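Local structure of heavy metal cation tricomponent efflux pump ZneA(CzcA-like) (Cupriavidus metallidurans, 4K0J) at residues M536-T541 with G898-H903; I542-L547 with E850-A855. The protein acts as a Zn(II)/proton antiporter of the RND superfamily in the inner membrane, probably driving zinc efflux as part of a tricomponent heavy-metal pump. All blocks are in the same frame, centred on the assembly; numbering follows the deposited sequence.

Contact 1: residues M536-T541 with G898-H903; sequences MILGAT and GLVALH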
ATOM      1  N   MET C 536       7.333 -13.190 -49.838  1.00129.89           N
ATOM      2  CA  MET C 536       6.888 -11.842 -49.508  1.00125.79           C
ATOM      3  C   MET C 536       5.479 -11.615 -50.051  1.00121.75           C
ATOM      4  O   MET C 536       4.736 -10.774 -49.545  1.00122.66           O
ATOM      5  CB  MET C 536       7.860 -10.805 -50.075  1.00129.56           C
ATOM      6  CG  MET C 536       7.708  -9.407 -49.506  1.00128.12           C
ATOM      7  SD  MET C 536       8.982  -8.287 -50.120  1.00152.84           S
ATOM      8  CE  MET C 536      10.467  -9.107 -49.542  1.00124.09           C
ATOM      9  N   ILE C 537       5.117 -12.370 -51.085  1.00119.44           N
ATOM     10  CA  ILE C 537       3.766 -12.325 -51.639  1.00118.71           C
ATOM     11  C   ILE C 537       3.070 -13.673 -51.435  1.00107.97           C
ATOM     12  O   ILE C 537       2.524 -14.270 -52.364  1.00 99.29           O
ATOM     13  CB  ILE C 537       3.768 -11.914 -53.127  1.00131.16           C
ATOM     14  CG1 ILE C 537       4.741 -10.757 -53.350  1.00139.46           C
ATOM     15  CG2 ILE C 537       2.374 -11.486 -53.576  1.00131.28           C
ATOM     16  CD1 ILE C 537       4.342  -9.482 -52.625  1.00140.46           C
ATOM     17  N   LEU C 538       3.122 -14.150 -50.198  1.00108.96           N
ATOM     18  CA  LEU C 538       2.392 -15.337 -49.782  1.00106.86           C
ATOM     19  C   LEU C 538       1.888 -15.061 -48.374  1.00101.31           C
ATOM     20  O   LEU C 538       0.808 -15.511 -47.981  1.00103.33           O
ATOM     21  CB  LEU C 538       3.298 -16.567 -49.802  1.00105.37           C
ATOM     22  CG  LEU C 538       2.614 -17.925 -49.627  1.00105.15           C
ATOM     23  CD1 LEU C 538       1.580 -18.155 -50.718  1.00109.39           C
ATOM     24  CD2 LEU C 538       3.645 -19.041 -49.623  1.00102.55           C
ATOM     25  N   GLY C 539       2.683 -14.301 -47.626  1.00 86.92           N
ATOM     26  CA  GLY C 539       2.273 -13.794 -46.332  1.00 84.68           C
ATOM     27  C   GLY C 539       1.584 -12.453 -46.492  1.00 89.05           C
ATOM     28  O   GLY C 539       1.177 -11.823 -45.516  1.00 82.13           O
ATOM     29  N   ALA C 540       1.463 -12.013 -47.739  1.00103.03           N
ATOM     30  CA  ALA C 540       0.746 -10.785 -48.055  1.00111.29           C
ATOM     31  C   ALA C 540      -0.715 -11.111 -48.326  1.00115.29           C
ATOM     32  O   ALA C 540      -1.568 -10.224 -48.348  1.00117.05           O
ATOM     33  CB  ALA C 540       1.369 -10.106 -49.260  1.00115.73           C
ATOM     34  N   THR C 541      -0.991 -12.394 -48.529  1.00118.64           N
ATOM     35  CA  THR C 541      -2.341 -12.859 -48.812  1.00121.24           C
ATOM     36  C   THR C 541      -2.932 -13.596 -47.616  1.00122.55           C
ATOM     37  O   THR C 541      -4.129 -13.884 -47.588  1.00122.86           O
ATOM     38  CB  THR C 541      -2.361 -13.791 -50.034  1.00120.91           C
ATOM     39  OG1 THR C 541      -1.517 -14.922 -49.787  1.00121.00           O
ATOM     40  CG2 THR C 541      -1.870 -13.055 -51.272  1.00119.07           C
ATOM     41  N   GLY C 898       6.883 -21.566 -42.732  1.00105.20           N
ATOM     42  CA  GLY C 898       6.040 -21.031 -41.681  1.00102.58           C
ATOM     43  C   GLY C 898       4.765 -20.419 -42.218  1.00106.98           C
ATOM     44  O   GLY C 898       3.798 -20.230 -41.481  1.00112.36           O
ATOM     45  N   LEU C 899       4.763 -20.110 -43.511  1.00107.22           N
ATOM     46  CA  LEU C 899       3.596 -19.507 -44.144  1.00103.15           C
ATOM     47  C   LEU C 899       2.857 -20.476 -45.064  1.00104.65           C
ATOM     48  O   LEU C 899       1.644 -20.353 -45.246  1.00107.30           O
ATOM     49  CB  LEU C 899       3.986 -18.229 -44.893  1.00 94.25           C
ATOM     50  CG  LEU C 899       4.483 -17.078 -44.011  1.00 85.68           C
ATOM     51  CD1 LEU C 899       4.886 -15.881 -44.852  1.00 90.48           C
ATOM     52  CD2 LEU C 899       3.424 -16.680 -42.998  1.00 79.76           C
ATOM     53  N   VAL C 900       3.572 -21.440 -45.641  1.00 98.83           N
ATOM     54  CA  VAL C 900       2.920 -22.445 -46.477  1.00 99.00           C
ATOM     55  C   VAL C 900       2.167 -23.452 -45.617  1.00106.42           C
ATOM     56  O   VAL C 900       1.225 -24.095 -46.078  1.00104.62           O
ATOM     57  CB  VAL C 900       3.907 -23.199 -47.395  1.00 92.72           C
ATOM     58  CG1 VAL C 900       4.666 -22.227 -48.277  1.00 94.32           C
ATOM     59  CG2 VAL C 900       4.859 -24.057 -46.580  1.00 87.85           C
ATOM     60  N   ALA C 901       2.590 -23.580 -44.364  1.00116.48           N
ATOM     61  CA  ALA C 901       1.952 -24.504 -43.438  1.00121.17           C
ATOM     62  C   ALA C 901       0.675 -23.897 -42.868  1.00120.07           C
ATOM     63  O   ALA C 901      -0.260 -24.616 -42.518  1.00131.66           O
ATOM     64  CB  ALA C 901       2.910 -24.890 -42.325  1.00120.95           C
ATOM     65  N   LEU C 902       0.641 -22.571 -42.779  1.00101.75           N
ATOM     66  CA  LEU C 902      -0.559 -21.876 -42.327  1.00 88.06           C
ATOM     67  C   LEU C 902      -1.681 -22.053 -43.345  1.00 90.53           C
ATOM     68  O   LEU C 902      -2.820 -22.339 -42.977  1.00 90.45           O
ATOM     69  CB  LEU C 902      -0.276 -20.390 -42.081  1.00 83.51           C
ATOM     70  CG  LEU C 902       0.632 -20.056 -40.892  1.00 75.92           C
ATOM     71  CD1 LEU C 902       0.867 -18.558 -40.784  1.00 67.65           C
ATOM     72  CD2 LEU C 902       0.053 -20.601 -39.593  1.00 71.42           C
ATOM     73  N   HIS C 903      -1.352 -21.897 -44.624  1.00 95.57           N
ATOM     74  CA  HIS C 903      -2.317 -22.120 -45.696  1.00 99.04           C
ATOM     75  C   HIS C 903      -2.698 -23.598 -45.797  1.00104.89           C
ATOM     76  O   HIS C 903      -3.783 -23.931 -46.270  1.00108.50           O
ATOM     77  CB  HIS C 903      -1.760 -21.645 -47.042  1.00101.03           C
ATOM     78  CG  HIS C 903      -1.532 -20.168 -47.122  1.00 97.02           C
ATOM     79  ND1 HIS C 903      -0.582 -19.518 -46.365  1.00 96.80           N
ATOM     80  CD2 HIS C 903      -2.123 -19.215 -47.881  1.00 96.68           C
ATOM     81  CE1 HIS C 903      -0.599 -18.228 -46.651  1.00 97.69           C
ATOM     82  NE2 HIS C 903      -1.528 -18.017 -47.567  1.00 97.29           N
TER
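L538, G539 and T541 rest on L899, V900 and H903 in a small surface contact between a loop and a transmembrane helix. In the RND fold, 536-541 leaves helix 521-536 towards the periplasmic part of the second half of the chain, and 898-903 lies near the periplasmic, C-terminal end of helix 891-905. The two segments bury 227 Å² between them, by apolar packing at L538, L899 and V900 and by polar approaches at H903. L538 carries the largest share: its CG stands anti to the backbone N (chi1 -170°), and beyond it the CD2 branch touches CG1 of V900 at 3.6 Å, the two side chains crossing obliquely. L899, the residue before V900, meets the loop at a glycine, its CD1 lying 3.7 Å from CA of G539. H903, one turn further along the helix, brings its imidazole to O of L538 and OG1 of T541. CE1 of H903 comes to 3.3 Å from O of L538, approaching obliquely to the ring. The hydroxyl OG1 of T541 lies at the ring edge, 3.8 Å from NE2 of H903, the two side chains crossing at about a right angle. T541 OG1 also donates to O of L538 within its own segment over 3.0 Å, from above the carbonyl plane. Within the helix, ND1 of H903 donates to O of L899 over 2.6 Å with an N-H...O angle of 148°, a bond consistent with holding the imidazole's orientation.

Contact 2: residues I542-L547 with E850-A855; sequences IGRDFL and ENQQRA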
ATOM      1  N   ILE C 542      -2.089 -13.899 -46.633  1.00123.82           N
ATOM      2  CA  ILE C 542      -2.528 -14.608 -45.435  1.00125.94           C
ATOM      3  C   ILE C 542      -3.523 -13.770 -44.627  1.00125.51           C
ATOM      4  O   ILE C 542      -3.416 -12.544 -44.565  1.00126.80           O
ATOM      5  CB  ILE C 542      -1.328 -15.030 -44.541  1.00 90.27           C
ATOM      6  CG1 ILE C 542      -1.779 -15.979 -43.427  1.00 87.46           C
ATOM      7  CG2 ILE C 542      -0.633 -13.817 -43.945  1.00 87.51           C
ATOM      8  CD1 ILE C 542      -2.415 -17.253 -43.928  1.00 89.74           C
ATOM      9  N   GLY C 543      -4.505 -14.440 -44.032  1.00118.58           N
ATOM     10  CA  GLY C 543      -5.458 -13.776 -43.163  1.00110.21           C
ATOM     11  C   GLY C 543      -4.822 -13.440 -41.830  1.00102.29           C
ATOM     12  O   GLY C 543      -3.864 -14.089 -41.414  1.00105.75           O
ATOM     13  N   ARG C 544      -5.349 -12.424 -41.156  1.00 94.27           N
ATOM     14  CA  ARG C 544      -4.800 -11.996 -39.875  1.00 92.12           C
ATOM     15  C   ARG C 544      -5.870 -11.949 -38.787  1.00 91.69           C
ATOM     16  O   ARG C 544      -6.943 -11.381 -38.985  1.00 93.76           O
ATOM     17  CB  ARG C 544      -4.126 -10.629 -40.015  1.00 92.05           C
ATOM     18  CG  ARG C 544      -2.884 -10.630 -40.897  1.00 96.40           C
ATOM     19  CD  ARG C 544      -2.419  -9.216 -41.204  1.00102.44           C
ATOM     20  NE  ARG C 544      -2.381  -8.381 -40.005  1.00105.86           N
ATOM     21  CZ  ARG C 544      -2.170  -7.068 -40.013  1.00107.07           C
ATOM     22  NH1 ARG C 544      -1.975  -6.430 -41.161  1.00106.28           N
ATOM     23  NH2 ARG C 544      -2.155  -6.391 -38.873  1.00105.06           N
ATOM     24  N   ASP C 545      -5.571 -12.554 -37.641  1.00 92.68           N
ATOM     25  CA  ASP C 545      -6.472 -12.533 -36.491  1.00 95.50           C
ATOM     26  C   ASP C 545      -5.810 -11.830 -35.312  1.00 89.68           C
ATOM     27  O   ASP C 545      -5.063 -10.866 -35.488  1.00 91.09           O
ATOM     28  CB  ASP C 545      -6.865 -13.957 -36.083  1.00100.69           C
ATOM     29  CG  ASP C 545      -7.796 -14.618 -37.083  1.00106.61           C
ATOM     30  OD1 ASP C 545      -8.408 -15.650 -36.732  1.00103.10           O
ATOM     31  OD2 ASP C 545      -7.920 -14.106 -38.214  1.00112.11           O
ATOM     32  N   PHE C 546      -6.099 -12.315 -34.107  1.00 81.53           N
ATOM     33  CA  PHE C 546      -5.400 -11.868 -32.908  1.00 72.57           C
ATOM     34  C   PHE C 546      -5.080 -13.059 -32.015  1.00 66.10           C
ATOM     35  O   PHE C 546      -4.054 -13.085 -31.339  1.00 71.27           O
ATOM     36  CB  PHE C 546      -6.216 -10.836 -32.136  1.00 70.20           C
ATOM     37  CG  PHE C 546      -5.618 -10.475 -30.809  1.00 66.20           C
ATOM     38  CD1 PHE C 546      -6.127 -11.005 -29.638  1.00 61.74           C
ATOM     39  CD2 PHE C 546      -4.533  -9.622 -30.734  1.00 64.41           C
ATOM     40  CE1 PHE C 546      -5.575 -10.683 -28.417  1.00 54.78           C
ATOM     41  CE2 PHE C 546      -3.978  -9.293 -29.513  1.00 65.49           C
ATOM     42  CZ  PHE C 546      -4.501  -9.825 -28.353  1.00 57.22           C
ATOM     43  N   LEU C 547      -5.979 -14.035 -32.012  1.00 55.28           N
ATOM     44  CA  LEU C 547      -5.739 -15.320 -31.369  1.00 54.54           C
ATOM     45  C   LEU C 547      -6.775 -16.326 -31.856  1.00 58.73           C
ATOM     46  O   LEU C 547      -7.886 -15.944 -32.218  1.00 54.79           O
ATOM     47  CB  LEU C 547      -5.752 -15.197 -29.836  1.00 58.09           C
ATOM     48  CG  LEU C 547      -6.842 -14.393 -29.113  1.00 72.95           C
ATOM     49  CD1 LEU C 547      -8.218 -15.068 -29.139  1.00 74.58           C
ATOM     50  CD2 LEU C 547      -6.415 -14.114 -27.679  1.00 71.95           C
ATOM     51  N   GLU C 850      -8.900  -3.584 -31.572  1.00115.86           N
ATOM     52  CA  GLU C 850      -7.841  -2.930 -30.816  1.00117.27           C
ATOM     53  C   GLU C 850      -6.755  -3.931 -30.450  1.00115.90           C
ATOM     54  O   GLU C 850      -5.566  -3.601 -30.441  1.00121.86           O
ATOM     55  CB  GLU C 850      -8.400  -2.268 -29.554  1.00114.62           C
ATOM     56  CG  GLU C 850      -7.328  -1.702 -28.635  1.00113.70           C
ATOM     57  CD  GLU C 850      -7.871  -0.683 -27.655  1.00110.00           C
ATOM     58  OE1 GLU C 850      -7.537  -0.774 -26.454  1.00110.82           O
ATOM     59  OE2 GLU C 850      -8.621   0.217 -28.089  1.00106.37           O
ATOM     60  N   ASN C 851      -7.173  -5.156 -30.147  1.00109.47           N
ATOM     61  CA  ASN C 851      -6.232  -6.231 -29.874  1.00104.31           C
ATOM     62  C   ASN C 851      -5.308  -6.460 -31.074  1.00112.43           C
ATOM     63  O   ASN C 851      -4.082  -6.518 -30.929  1.00115.14           O
ATOM     64  CB  ASN C 851      -6.975  -7.519 -29.498  1.00 88.36           C
ATOM     65  CG  ASN C 851      -7.584  -7.464 -28.103  1.00 72.42           C
ATOM     66  OD1 ASN C 851      -7.209  -6.627 -27.281  1.00 70.37           O
ATOM     67  ND2 ASN C 851      -8.519  -8.369 -27.830  1.00 58.16           N
ATOM     68  N   GLN C 852      -5.906  -6.566 -32.259  1.00112.74           N
ATOM     69  CA  GLN C 852      -5.155  -6.730 -33.501  1.00109.47           C
ATOM     70  C   GLN C 852      -4.199  -5.568 -33.725  1.00106.97           C
ATOM     71  O   GLN C 852      -3.045  -5.772 -34.106  1.00111.31           O
ATOM     72  CB  GLN C 852      -6.106  -6.838 -34.695  1.00113.53           C
ATOM     73  CG  GLN C 852      -5.402  -6.954 -36.043  1.00116.31           C
ATOM     74  CD  GLN C 852      -6.281  -6.514 -37.205  1.00122.17           C
ATOM     75  OE1 GLN C 852      -6.688  -7.327 -38.035  1.00125.90           O
ATOM     76  NE2 GLN C 852      -6.571  -5.217 -37.273  1.00120.96           N
ATOM     77  N   GLN C 853      -4.683  -4.351 -33.489  1.00100.70           N
ATOM     78  CA  GLN C 853      -3.855  -3.156 -33.648  1.00103.08           C
ATOM     79  C   GLN C 853      -2.622  -3.170 -32.741  1.00108.10           C
ATOM     80  O   GLN C 853      -1.493  -3.004 -33.212  1.00115.56           O
ATOM     81  CB  GLN C 853      -4.675  -1.884 -33.414  1.00101.34           C
ATOM     82  CG  GLN C 853      -5.545  -1.485 -34.593  1.00105.64           C
ATOM     83  CD  GLN C 853      -6.121  -0.089 -34.447  1.00112.30           C
ATOM     84  OE1 GLN C 853      -6.630   0.278 -33.387  1.00112.33           O
ATOM     85  NE2 GLN C 853      -6.038   0.699 -35.513  1.00117.37           N
ATOM     86  N   ARG C 854      -2.840  -3.372 -31.446  1.00104.60           N
ATOM     87  CA  ARG C 854      -1.743  -3.402 -30.485  1.00107.69           C
ATOM     88  C   ARG C 854      -0.754  -4.525 -30.791  1.00 99.55           C
ATOM     89  O   ARG C 854       0.461  -4.330 -30.715  1.00100.82           O
ATOM     90  CB  ARG C 854      -2.280  -3.542 -29.060  1.00123.23           C
ATOM     91  CG  ARG C 854      -3.135  -2.375 -28.598  1.00141.17           C
ATOM     92  CD  ARG C 854      -2.351  -1.069 -28.623  1.00157.18           C
ATOM     93  NE  ARG C 854      -3.176   0.072 -28.232  1.00169.30           N
ATOM     94  CZ  ARG C 854      -2.740   1.327 -28.173  1.00175.06           C
ATOM     95  NH1 ARG C 854      -1.481   1.609 -28.480  1.00177.16           N
ATOM     96  NH2 ARG C 854      -3.563   2.301 -27.806  1.00175.14           N
ATOM     97  N   ALA C 855      -1.280  -5.697 -31.140  1.00 87.44           N
ATOM     98  CA  ALA C 855      -0.434  -6.844 -31.460  1.00 84.20           C
ATOM     99  C   ALA C 855       0.439  -6.579 -32.685  1.00 99.28           C
ATOM    100  O   ALA C 855       1.644  -6.836 -32.665  1.00 93.57           O
ATOM    101  CB  ALA C 855      -1.280  -8.089 -31.667  1.00 76.41           C
TER
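R544, D545 and F546 run as an irregular loop past the periplasmic start of helix 848-873, whose N-terminal turns include N851, Q852 and A855. In the RND fold this is the passage from helix 521-536 to the periplasmic strand 554-560, laid against the transmembrane helix that follows the same periplasmic region. R544 comes first: its CB points to the helix, and NH2 of its guanidinium lies 4.3 Å from CG of Q852, approaching obliquely. The backbone of R544 is tied elsewhere, to S820 by backbone hydrogen bonds, with its N also making a weak bond to OD2 of D818. At D545 the side chain turns from the helix and leans on D818, L819 and T908, while the peptide stays near, O of D545 lying 4.0 Å from CG of Q852. F546 then supplies the main packing. Its CG is anti to the backbone N (chi1 173°), and the ring reaches the flank of the helix, buried against N851 and A855, with I456 of helix 455-460 also touching it. These two helix residues are one turn apart, linked by the backbone bond from N of A855 to O of N851, 2.9 Å long. The ring's edge receives CB of A855, 3.7 Å from CE2 of F546. The N851 amide plane is turned only 25° from the ring. One face of the ring takes a CH-pi contact: CB of N851 stands 3.3 Å from the F546 centroid, 4° off the ring normal.

From the N terminus, the chain first runs through the amino-terminal half to helix 521-536. It then supplies the first segments of both contacts back to back, 536-541 followed directly by 542-547. After 302 further residues, including the strands from 554-560 to 843-847, helix 848-873 closes the loop of contact 2. The chain goes on to helix 891-905, which closes contact 1, so contact 2 is nested within it. Together they tie one connecting passage to two successive membrane helices near their periplasmic ends. Their centres are about 16 Å apart, and they meet where CD1 of I542 packs 3.4 Å from CE1 of H903.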